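PDB 4MT4: CmeC from Campylobacter jejuni, which forms a trimeric outer membrane channel of the outer membrane factor family and probably carries substrates across that membrane as part of an efflux system. Local coordinates for residues 54-65 against 464-472; 67-78 against 133-144. One frame throughout, in Å; residues are numbered along the deposited sequence.

Interaction 1 of 2, residues 54-65 against 464-472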
loop_
_atom_site.group_PDB
_atom_site.type_symbol
_atom_site.label_atom_id
_atom_site.label_comp_id
_atom_site.label_asym_id
_atom_site.label_seq_id
_atom_site.Cartn_x
_atom_site.Cartn_y
_atom_site.Cartn_z
ATOM N N LEU B 54 -16.205 -8.322 16.279
ATOM C CA LEU B 54 -15.261 -8.684 17.332
ATOM C C LEU B 54 -15.051 -10.194 17.417
ATOM O O LEU B 54 -14.108 -10.664 18.053
ATOM C CB LEU B 54 -15.742 -8.150 18.680
ATOM C CG LEU B 54 -15.729 -6.629 18.834
ATOM C CD1 LEU B 54 -16.400 -6.208 20.133
ATOM C CD2 LEU B 54 -14.302 -6.100 18.766
ATOM N N LYS B 55 -15.935 -10.945 16.770
ATOM C CA LYS B 55 -15.857 -12.398 16.770
ATOM C C LYS B 55 -15.254 -12.944 15.476
ATOM O O LYS B 55 -14.458 -13.880 15.506
ATOM C CB LYS B 55 -17.247 -12.999 16.991
ATOM C CG LYS B 55 -17.306 -14.513 16.861
ATOM C CD LYS B 55 -18.737 -15.022 16.941
ATOM C CE LYS B 55 -18.802 -16.525 16.717
ATOM N NZ LYS B 55 -18.273 -16.911 15.379
ATOM N N ASN B 56 -15.619 -12.350 14.344
ATOM C CA ASN B 56 -15.292 -12.940 13.049
ATOM C C ASN B 56 -14.297 -12.159 12.182
ATOM O O ASN B 56 -13.742 -12.719 11.237
ATOM C CB ASN B 56 -16.582 -13.153 12.248
ATOM C CG ASN B 56 -17.561 -14.077 12.951
ATOM O OD1 ASN B 56 -17.164 -15.035 13.614
ATOM N ND2 ASN B 56 -18.850 -13.791 12.809
ATOM N N ASN B 57 -14.071 -10.884 12.490
ATOM C CA ASN B 57 -13.195 -10.053 11.658
ATOM C C ASN B 57 -11.776 -10.609 11.570
ATOM O O ASN B 57 -11.114 -10.823 12.583
ATOM C CB ASN B 57 -13.152 -8.615 12.180
ATOM C CG ASN B 57 -12.475 -7.665 11.210
ATOM O OD1 ASN B 57 -11.253 -7.520 11.217
ATOM N ND2 ASN B 57 -13.270 -7.008 10.372
ATOM N N ASN B 58 -11.318 -10.835 10.344
ATOM C CA ASN B 58 -10.024 -11.465 10.107
ATOM C C ASN B 58 -8.838 -10.527 10.310
ATOM O O ASN B 58 -7.756 -10.970 10.693
ATOM C CB ASN B 58 -9.985 -12.053 8.696
ATOM C CG ASN B 58 -10.835 -13.302 8.564
ATOM O OD1 ASN B 58 -10.741 -14.219 9.380
ATOM N ND2 ASN B 58 -11.681 -13.337 7.543
ATOM N N ASP B 59 -9.037 -9.236 10.058
ATOM C CA ASP B 59 -7.992 -8.251 10.327
ATOM C C ASP B 59 -7.725 -8.170 11.826
ATOM O O ASP B 59 -6.593 -7.959 12.259
ATOM C CB ASP B 59 -8.377 -6.874 9.782
ATOM C CG ASP B 59 -8.147 -6.752 8.287
ATOM O OD1 ASP B 59 -7.293 -7.492 7.751
ATOM O OD2 ASP B 59 -8.814 -5.913 7.645
ATOM N N LEU B 60 -8.782 -8.344 12.613
ATOM C CA LEU B 60 -8.667 -8.365 14.065
ATOM C C LEU B 60 -7.909 -9.609 14.519
ATOM O O LEU B 60 -7.119 -9.558 15.464
ATOM C CB LEU B 60 -10.052 -8.316 14.713
ATOM C CG LEU B 60 -10.097 -8.192 16.237
ATOM C CD1 LEU B 60 -9.331 -6.961 16.696
ATOM C CD2 LEU B 60 -11.538 -8.148 16.730
ATOM N N LYS B 61 -8.156 -10.724 13.837
ATOM C CA LYS B 61 -7.463 -11.974 14.124
ATOM C C LYS B 61 -5.982 -11.861 13.781
ATOM O O LYS B 61 -5.126 -12.305 14.541
ATOM C CB LYS B 61 -8.092 -13.135 13.347
ATOM C CG LYS B 61 -9.536 -13.430 13.721
ATOM C CD LYS B 61 -10.088 -14.608 12.931
ATOM C CE LYS B 61 -11.576 -14.797 13.195
ATOM N NZ LYS B 61 -12.140 -15.951 12.442
ATOM N N LEU B 62 -5.693 -11.262 12.628
ATOM C CA LEU B 62 -4.318 -11.036 12.195
ATOM C C LEU B 62 -3.549 -10.198 13.210
ATOM O O LEU B 62 -2.401 -10.495 13.532
ATOM C CB LEU B 62 -4.290 -10.347 10.830
ATOM C CG LEU B 62 -4.683 -11.187 9.614
ATOM C CD1 LEU B 62 -4.771 -10.319 8.366
ATOM C CD2 LEU B 62 -3.695 -12.325 9.412
ATOM N N ALA B 63 -4.198 -9.152 13.709
ATOM C CA ALA B 63 -3.599 -8.274 14.706
ATOM C C ALA B 63 -3.342 -9.021 16.012
ATOM O O ALA B 63 -2.375 -8.736 16.719
ATOM C CB ALA B 63 -4.489 -7.069 14.953
ATOM N N PHE B 64 -4.213 -9.976 16.327
ATOM C CA PHE B 64 -4.057 -10.797 17.523
ATOM C C PHE B 64 -2.870 -11.741 17.359
ATOM O O PHE B 64 -2.096 -11.947 18.292
ATOM C CB PHE B 64 -5.335 -11.595 17.811
ATOM C CG PHE B 64 -5.345 -12.269 19.158
ATOM C CD1 PHE B 64 -4.853 -13.554 19.307
ATOM C CD2 PHE B 64 -5.850 -11.618 20.273
ATOM C CE1 PHE B 64 -4.859 -14.177 20.538
ATOM C CE2 PHE B 64 -5.860 -12.238 21.511
ATOM C CZ PHE B 64 -5.364 -13.521 21.642
ATOM N N ILE B 65 -2.736 -12.306 16.163
ATOM C CA ILE B 65 -1.657 -13.238 15.858
ATOM C C ILE B 65 -0.309 -12.525 15.852
ATOM O O ILE B 65 0.684 -13.052 16.357
ATOM C CB ILE B 65 -1.887 -13.928 14.499
ATOM C CG1 ILE B 65 -3.168 -14.766 14.543
ATOM C CG2 ILE B 65 -0.701 -14.804 14.125
ATOM C CD1 ILE B 65 -3.578 -15.318 13.200
ATOM N N SER B 464 -10.953 -9.799 24.343
ATOM C CA SER B 464 -10.812 -10.731 23.225
ATOM C C SER B 464 -11.455 -12.076 23.549
ATOM O O SER B 464 -11.148 -13.090 22.925
ATOM C CB SER B 464 -9.339 -10.931 22.869
ATOM O OG SER B 464 -8.701 -9.692 22.620
ATOM N N LYS B 465 -12.350 -12.065 24.530
ATOM C CA LYS B 465 -13.027 -13.267 25.007
ATOM C C LYS B 465 -13.742 -14.042 23.902
ATOM O O LYS B 465 -13.691 -15.272 23.867
ATOM C CB LYS B 465 -14.030 -12.886 26.098
ATOM C CG LYS B 465 -14.702 -11.548 25.831
ATOM C CD LYS B 465 -15.718 -11.175 26.899
ATOM C CE LYS B 465 -17.049 -11.869 26.670
ATOM N NZ LYS B 465 -18.151 -11.176 27.394
ATOM N N ASN B 466 -14.404 -13.319 23.003
ATOM C CA ASN B 466 -15.235 -13.944 21.981
ATOM C C ASN B 466 -14.566 -14.032 20.611
ATOM O O ASN B 466 -15.197 -14.435 19.633
ATOM C CB ASN B 466 -16.560 -13.190 21.850
ATOM C CG ASN B 466 -17.373 -13.213 23.131
ATOM O OD1 ASN B 466 -17.860 -12.178 23.587
ATOM N ND2 ASN B 466 -17.524 -14.395 23.715
ATOM N N LEU B 467 -13.295 -13.649 20.539
ATOM C CA LEU B 467 -12.560 -13.716 19.280
ATOM C C LEU B 467 -12.437 -15.165 18.820
ATOM O O LEU B 467 -11.853 -15.999 19.511
ATOM C CB LEU B 467 -11.178 -13.078 19.423
ATOM C CG LEU B 467 -10.360 -12.937 18.137
ATOM C CD1 LEU B 467 -11.075 -12.042 17.134
ATOM C CD2 LEU B 467 -8.965 -12.406 18.436
ATOM N N ASP B 468 -12.998 -15.460 17.652
ATOM C CA ASP B 468 -13.031 -16.826 17.141
ATOM C C ASP B 468 -11.653 -17.281 16.678
ATOM O O ASP B 468 -11.190 -16.899 15.604
ATOM C CB ASP B 468 -14.038 -16.944 15.992
ATOM C CG ASP B 468 -14.426 -18.382 15.693
ATOM O OD1 ASP B 468 -13.542 -19.264 15.704
ATOM O OD2 ASP B 468 -15.625 -18.633 15.450
ATOM N N MET B 469 -11.004 -18.100 17.499
ATOM C CA MET B 469 -9.741 -18.726 17.134
ATOM C C MET B 469 -9.903 -20.239 17.141
ATOM O O MET B 469 -8.965 -20.973 17.439
ATOM C CB MET B 469 -8.627 -18.293 18.090
ATOM C CG MET B 469 -8.458 -16.783 18.193
ATOM S SD MET B 469 -7.957 -16.006 16.648
ATOM C CE MET B 469 -6.301 -16.655 16.460
ATOM N N SER B 470 -11.109 -20.696 16.814
ATOM C CA SER B 470 -11.446 -22.117 16.867
ATOM C C SER B 470 -10.835 -22.888 15.702
ATOM O O SER B 470 -10.871 -24.124 15.683
ATOM C CB SER B 470 -12.965 -22.305 16.874
ATOM O OG SER B 470 -13.514 -22.006 15.603
ATOM N N PHE B 471 -10.279 -22.160 14.736
ATOM C CA PHE B 471 -9.696 -22.788 13.557
ATOM C C PHE B 471 -8.409 -23.535 13.898
ATOM O O PHE B 471 -7.945 -24.377 13.125
ATOM C CB PHE B 471 -9.431 -21.744 12.472
ATOM C CG PHE B 471 -8.437 -20.684 12.868
ATOM C CD1 PHE B 471 -7.084 -20.857 12.612
ATOM C CD2 PHE B 471 -8.853 -19.505 13.473
ATOM C CE1 PHE B 471 -6.165 -19.886 12.970
ATOM C CE2 PHE B 471 -7.938 -18.534 13.829
ATOM C CZ PHE B 471 -6.595 -18.725 13.576
ATOM N N ARG B 472 -7.836 -23.219 15.056
ATOM C CA ARG B 472 -6.609 -23.863 15.505
ATOM C C ARG B 472 -6.862 -24.728 16.736
ATOM O O ARG B 472 -5.933 -25.301 17.302
ATOM C CB ARG B 472 -5.535 -22.813 15.802
ATOM C CG ARG B 472 -5.863 -21.889 16.966
ATOM C CD ARG B 472 -4.856 -20.753 17.065
ATOM N NE ARG B 472 -5.081 -19.918 18.243
ATOM C CZ ARG B 472 -4.424 -18.792 18.495
ATOM N NH1 ARG B 472 -3.501 -18.355 17.648
ATOM N NH2 ARG B 472 -4.692 -18.095 19.592
#

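Interaction 2 of 2, residues 67-78 against 133-144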
loop_
_atom_site.group_PDB
_atom_site.type_symbol
_atom_site.label_atom_id
_atom_site.label_comp_id
_atom_site.label_asym_id
_atom_site.label_seq_id
_atom_site.Cartn_x
_atom_site.Cartn_y
_atom_site.Cartn_z
ATOM N N MET B 67 0.481 -10.092 17.614
ATOM C CA MET B 67 0.804 -9.894 19.021
ATOM C C MET B 67 1.410 -11.158 19.626
ATOM O O MET B 67 2.373 -11.091 20.392
ATOM C CB MET B 67 -0.447 -9.477 19.796
ATOM C CG MET B 67 -0.239 -9.300 21.292
ATOM S SD MET B 67 -1.741 -8.742 22.113
ATOM C CE MET B 67 -2.902 -10.005 21.609
ATOM N N GLU B 68 0.840 -12.307 19.273
ATOM C CA GLU B 68 1.333 -13.592 19.753
ATOM C C GLU B 68 2.710 -13.901 19.174
ATOM O O GLU B 68 3.548 -14.519 19.831
ATOM C CB GLU B 68 0.351 -14.710 19.402
ATOM C CG GLU B 68 -0.973 -14.633 20.148
ATOM C CD GLU B 68 -1.927 -15.743 19.757
ATOM O OE1 GLU B 68 -2.231 -15.872 18.551
ATOM O OE2 GLU B 68 -2.372 -16.489 20.654
ATOM N N GLN B 69 2.934 -13.469 17.938
ATOM C CA GLN B 69 4.227 -13.637 17.286
ATOM C C GLN B 69 5.302 -12.821 17.996
ATOM O O GLN B 69 6.433 -13.278 18.163
ATOM C CB GLN B 69 4.144 -13.232 15.813
ATOM C CG GLN B 69 3.336 -14.187 14.949
ATOM C CD GLN B 69 3.013 -13.613 13.583
ATOM O OE1 GLN B 69 2.942 -12.397 13.408
ATOM N NE2 GLN B 69 2.818 -14.491 12.606
ATOM N N ALA B 70 4.934 -11.615 18.417
ATOM C CA ALA B 70 5.849 -10.739 19.139
ATOM C C ALA B 70 6.184 -11.322 20.506
ATOM O O ALA B 70 7.301 -11.172 20.999
ATOM C CB ALA B 70 5.250 -9.346 19.286
ATOM N N ALA B 71 5.209 -11.988 21.110
ATOM C CA ALA B 71 5.408 -12.640 22.399
ATOM C C ALA B 71 6.341 -13.838 22.256
ATOM O O ALA B 71 7.113 -14.150 23.164
ATOM C CB ALA B 71 4.077 -13.071 22.989
ATOM N N ALA B 72 6.260 -14.504 21.108
ATOM C CA ALA B 72 7.107 -15.656 20.823
ATOM C C ALA B 72 8.554 -15.225 20.614
ATOM O O ALA B 72 9.479 -15.873 21.101
ATOM C CB ALA B 72 6.592 -16.405 19.600
ATOM N N GLN B 73 8.741 -14.126 19.889
ATOM C CA GLN B 73 10.074 -13.588 19.639
ATOM C C GLN B 73 10.692 -13.096 20.939
ATOM O O GLN B 73 11.902 -13.174 21.135
ATOM C CB GLN B 73 10.018 -12.450 18.617
ATOM C CG GLN B 73 11.381 -11.870 18.259
ATOM C CD GLN B 73 12.318 -12.904 17.667
ATOM O OE1 GLN B 73 11.938 -13.668 16.777
ATOM N NE2 GLN B 73 13.547 -12.940 18.165
ATOM N N LEU B 74 9.842 -12.589 21.825
ATOM C CA LEU B 74 10.265 -12.159 23.151
ATOM C C LEU B 74 10.798 -13.340 23.959
ATOM O O LEU B 74 11.767 -13.208 24.707
ATOM C CB LEU B 74 9.102 -11.495 23.889
ATOM C CG LEU B 74 9.405 -10.988 25.299
ATOM C CD1 LEU B 74 10.516 -9.956 25.254
ATOM C CD2 LEU B 74 8.154 -10.414 25.946
ATOM N N GLY B 75 10.155 -14.492 23.798
ATOM C CA GLY B 75 10.568 -15.700 24.487
ATOM C C GLY B 75 11.880 -16.236 23.951
ATOM O O GLY B 75 12.695 -16.777 24.701
ATOM N N ILE B 76 12.080 -16.085 22.645
ATOM C CA ILE B 76 13.314 -16.504 21.993
ATOM C C ILE B 76 14.504 -15.694 22.500
ATOM O O ILE B 76 15.558 -16.246 22.815
ATOM C CB ILE B 76 13.221 -16.354 20.460
ATOM C CG1 ILE B 76 12.144 -17.276 19.890
ATOM C CG2 ILE B 76 14.561 -16.652 19.810
ATOM C CD1 ILE B 76 11.958 -17.143 18.392
ATOM N N ASP B 77 14.320 -14.381 22.585
ATOM C CA ASP B 77 15.394 -13.477 22.984
ATOM C C ASP B 77 15.675 -13.525 24.485
ATOM O O ASP B 77 16.760 -13.147 24.927
ATOM C CB ASP B 77 15.063 -12.044 22.566
ATOM C CG ASP B 77 15.134 -11.845 21.065
ATOM O OD1 ASP B 77 15.930 -12.547 20.407
ATOM O OD2 ASP B 77 14.393 -10.987 20.544
ATOM N N PHE B 78 14.700 -13.984 25.265
ATOM C CA PHE B 78 14.910 -14.161 26.699
ATOM C C PHE B 78 15.860 -15.321 26.958
ATOM O O PHE B 78 16.646 -15.295 27.907
ATOM C CB PHE B 78 13.584 -14.406 27.424
ATOM C CG PHE B 78 13.743 -14.704 28.893
ATOM C CD1 PHE B 78 13.908 -13.676 29.807
ATOM C CD2 PHE B 78 13.731 -16.011 29.357
ATOM C CE1 PHE B 78 14.057 -13.944 31.155
ATOM C CE2 PHE B 78 13.881 -16.286 30.706
ATOM C CZ PHE B 78 14.043 -15.250 31.605
ATOM N N THR B 133 18.789 -6.642 23.516
ATOM C CA THR B 133 18.098 -7.386 22.469
ATOM C C THR B 133 16.751 -7.854 23.008
ATOM O O THR B 133 15.737 -7.811 22.311
ATOM C CB THR B 133 18.919 -8.599 21.980
ATOM O OG1 THR B 133 20.148 -8.149 21.396
ATOM C CG2 THR B 133 18.135 -9.389 20.940
ATOM N N TYR B 134 16.755 -8.284 24.265
ATOM C CA TYR B 134 15.543 -8.707 24.955
ATOM C C TYR B 134 14.607 -7.529 25.215
ATOM O O TYR B 134 13.397 -7.625 25.004
ATOM C CB TYR B 134 15.899 -9.399 26.275
ATOM C CG TYR B 134 14.713 -9.651 27.181
ATOM C CD1 TYR B 134 13.846 -10.708 26.941
ATOM C CD2 TYR B 134 14.464 -8.834 28.276
ATOM C CE1 TYR B 134 12.761 -10.941 27.762
ATOM C CE2 TYR B 134 13.381 -9.059 29.103
ATOM C CZ TYR B 134 12.532 -10.114 28.841
ATOM O OH TYR B 134 11.452 -10.344 29.661
ATOM N N ARG B 135 15.177 -6.419 25.676
ATOM C CA ARG B 135 14.399 -5.220 25.976
ATOM C C ARG B 135 13.768 -4.634 24.715
ATOM O O ARG B 135 12.677 -4.068 24.764
ATOM C CB ARG B 135 15.276 -4.168 26.659
ATOM C CG ARG B 135 15.733 -4.540 28.064
ATOM C CD ARG B 135 16.964 -3.736 28.461
ATOM N NE ARG B 135 16.687 -2.768 29.517
ATOM C CZ ARG B 135 17.497 -1.762 29.837
ATOM N NH1 ARG B 135 18.632 -1.585 29.173
ATOM N NH2 ARG B 135 17.169 -0.929 30.815
ATOM N N ALA B 136 14.462 -4.771 23.589
ATOM C CA ALA B 136 13.941 -4.302 22.310
ATOM C C ALA B 136 12.720 -5.119 21.907
ATOM O O ALA B 136 11.727 -4.579 21.425
ATOM C CB ALA B 136 15.014 -4.375 21.234
ATOM N N SER B 137 12.798 -6.428 22.118
ATOM C CA SER B 137 11.680 -7.320 21.831
ATOM C C SER B 137 10.523 -7.095 22.796
ATOM O O SER B 137 9.361 -7.297 22.444
ATOM C CB SER B 137 12.129 -8.778 21.893
ATOM O OG SER B 137 13.063 -9.059 20.866
ATOM N N LYS B 138 10.849 -6.685 24.016
ATOM C CA LYS B 138 9.830 -6.386 25.013
ATOM C C LYS B 138 9.043 -5.152 24.595
ATOM O O LYS B 138 7.835 -5.068 24.810
ATOM C CB LYS B 138 10.465 -6.181 26.389
ATOM C CG LYS B 138 9.509 -6.355 27.560
ATOM C CD LYS B 138 10.268 -6.385 28.879
ATOM C CE LYS B 138 9.380 -6.830 30.036
ATOM N NZ LYS B 138 8.335 -5.827 30.383
ATOM N N SER B 139 9.744 -4.197 23.992
ATOM C CA SER B 139 9.110 -2.995 23.467
ATOM C C SER B 139 8.364 -3.311 22.172
ATOM O O SER B 139 7.362 -2.677 21.846
ATOM C CB SER B 139 10.152 -1.904 23.228
ATOM O OG SER B 139 10.810 -1.557 24.433
ATOM N N GLY B 140 8.867 -4.299 21.439
ATOM C CA GLY B 140 8.221 -4.753 20.222
ATOM C C GLY B 140 6.904 -5.435 20.526
ATOM O O GLY B 140 5.937 -5.304 19.777
ATOM N N PHE B 141 6.868 -6.170 21.635
ATOM C CA PHE B 141 5.650 -6.844 22.072
ATOM C C PHE B 141 4.614 -5.837 22.559
ATOM O O PHE B 141 3.434 -5.947 22.233
ATOM C CB PHE B 141 5.950 -7.857 23.178
ATOM C CG PHE B 141 4.719 -8.359 23.883
ATOM C CD1 PHE B 141 3.853 -9.233 23.248
ATOM C CD2 PHE B 141 4.425 -7.949 25.173
ATOM C CE1 PHE B 141 2.716 -9.691 23.885
ATOM C CE2 PHE B 141 3.290 -8.405 25.818
ATOM C CZ PHE B 141 2.434 -9.278 25.172
ATOM N N LYS B 142 5.064 -4.861 23.343
ATOM C CA LYS B 142 4.184 -3.807 23.840
ATOM C C LYS B 142 3.599 -3.001 22.685
ATOM O O LYS B 142 2.460 -2.540 22.749
ATOM C CB LYS B 142 4.933 -2.879 24.799
ATOM C CG LYS B 142 5.222 -3.490 26.160
ATOM C CD LYS B 142 5.790 -2.452 27.117
ATOM C CE LYS B 142 5.976 -3.022 28.515
ATOM N NZ LYS B 142 6.468 -1.995 29.477
ATOM N N ALA B 143 4.391 -2.837 21.630
ATOM C CA ALA B 143 3.940 -2.137 20.438
ATOM C C ALA B 143 2.879 -2.951 19.708
ATOM O O ALA B 143 1.941 -2.394 19.138
ATOM C CB ALA B 143 5.112 -1.842 19.519
ATOM N N SER B 144 3.030 -4.272 19.736
ATOM C CA SER B 144 2.072 -5.166 19.096
ATOM C C SER B 144 0.745 -5.169 19.850
ATOM O O SER B 144 -0.312 -5.382 19.259
ATOM C CB SER B 144 2.632 -6.590 19.009
ATOM O OG SER B 144 2.772 -7.165 20.296
HETATM O O HOH W 1 8.804 -9.219 20.464
#

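Interaction 1 of 2, residues 54-65 against 464-472
The ammonium group of Lys55 is gripped by one residue of each segment: NZ makes a salt bridge to Asp468 OD2 at 3.2 Å, on the anti lone pair of that oxygen, and donates to Asn56 OD1 at 2.8 Å, in the plane of the amide carbonyl. The lysine chain runs extended beside Asp468 and turns only at its last torsion (chi4 -60°), which swings NZ onto the carboxylate. The same two residues are joined through the backbone, where Asp468 N donates to Lys55 O at 3.0 Å. The other carboxylate oxygen, OD1, accepts the backbone N of Ser470, which closes an Asx turn, and the Ser470 hydroxyl as well; together they set the rotation of the carboxylate. Asn56 is placed in turn by its ND2, bonded to Thr236 O.

Beside this polar cluster, Leu467 inserts its two methyls between helix residues. CD1 meets Leu60 CD2 at 3.9 Å, while CD2 approaches the Phe64 ring obliquely, 3.7 Å from CG. Further along, Met469 curls back so that CE reaches Ile65 CG1 at 4.1 Å and also lies 3.4 Å above the centre of the Arg472 guanidinium plane. Arg472 is held by a salt bridge to Glu68, and the neighbouring Phe471 ring meets Phe355 of a second subunit almost parallel to it.

Asn57 interrupts the helical run and N-caps the next helix, accepting from Leu60 N. Together these contacts fasten an irregular C-terminal tail across a helix break, consistent with the equatorial region of the TolC-like fold, where chain ends pack against the helical barrel.

Interaction 2 of 2, residues 67-78 against 133-144
Leu74 and Phe141 interlock where helix 58-79 runs antiparallel to the early turns of helix 129-195. Leu74 is a knob in the hole formed by Tyr134, Ser137, Lys138 and Phe141; its CD1 does most of the touching, 3.5 Å from Tyr134 CE1 and close to the Lys138 backbone N. With CG opposite the backbone N (chi1 -180°), the end of the leucine is carried in toward the partner helix. In return, Phe141 fills the hole between Met67, Ala70, Ala71 and Leu74. Its CE1 lies 3.8 Å from Ala71 CB, and Met67 O sits in the ring plane at its edge, 3.7 Å from CD1.

Small residues bring the backbones together beside these knobs: Ala70 CB packs on Phe141 CA at 3.8 Å, and a water donates to both Ala70 O and Ser137 O, bridging the two helices. At one end, the Phe78 and Tyr134 side chains run alongside each other, their ring planes inclined at 59°, with Phe78 CB 3.6 Å from Tyr134 CE1.

Ser137 OG is modelled as donating to Asp77 OD2 across the interface, but at a separation too short for its length to be trusted. One turn before Asp77, Gln73 NE2 donates to Asp77 OD2 in a nearly straight bond of 3.2 Å, from above the carboxylate plane. Thr133 CG2 flanks this carboxylate.

Farther out, segment 133-144 is backed by helix 273-293, through Val291, Tyr287 and Leu288, and segment 67-78 also meets a second subunit, where Gln69 NE2 hydrogen-bonds Glu353 of that neighbouring subunit. The axes of the two segments approach to 8.5 Å, at 168°, and the reciprocal knobs-into-holes packing is that of the antiparallel coiled-coil pairs that build the helical barrel of TolC-like channels.

Overall arrangement
From the N terminus, the chain enters helix 44-56, breaks, and continues in helix 58-79, which serves both contacts: its start, with the end of helix 44-56, in interaction 1, its later turns in interaction 2. It then passes through strands 84-96 and 109-124 and returns in helix 129-195, so interaction 2 closes a short loop of 54 intervening residues. Interaction 1 closes only after the remaining strands and long helices, when the tail beyond helix 456-463 comes back; interaction 2 is therefore nested within it. The contact centres are 20 Å apart, yet the Arg472-Glu68 salt bridge joins them directly. Both border a second subunit, linking tail, helical barrel and trimer interface.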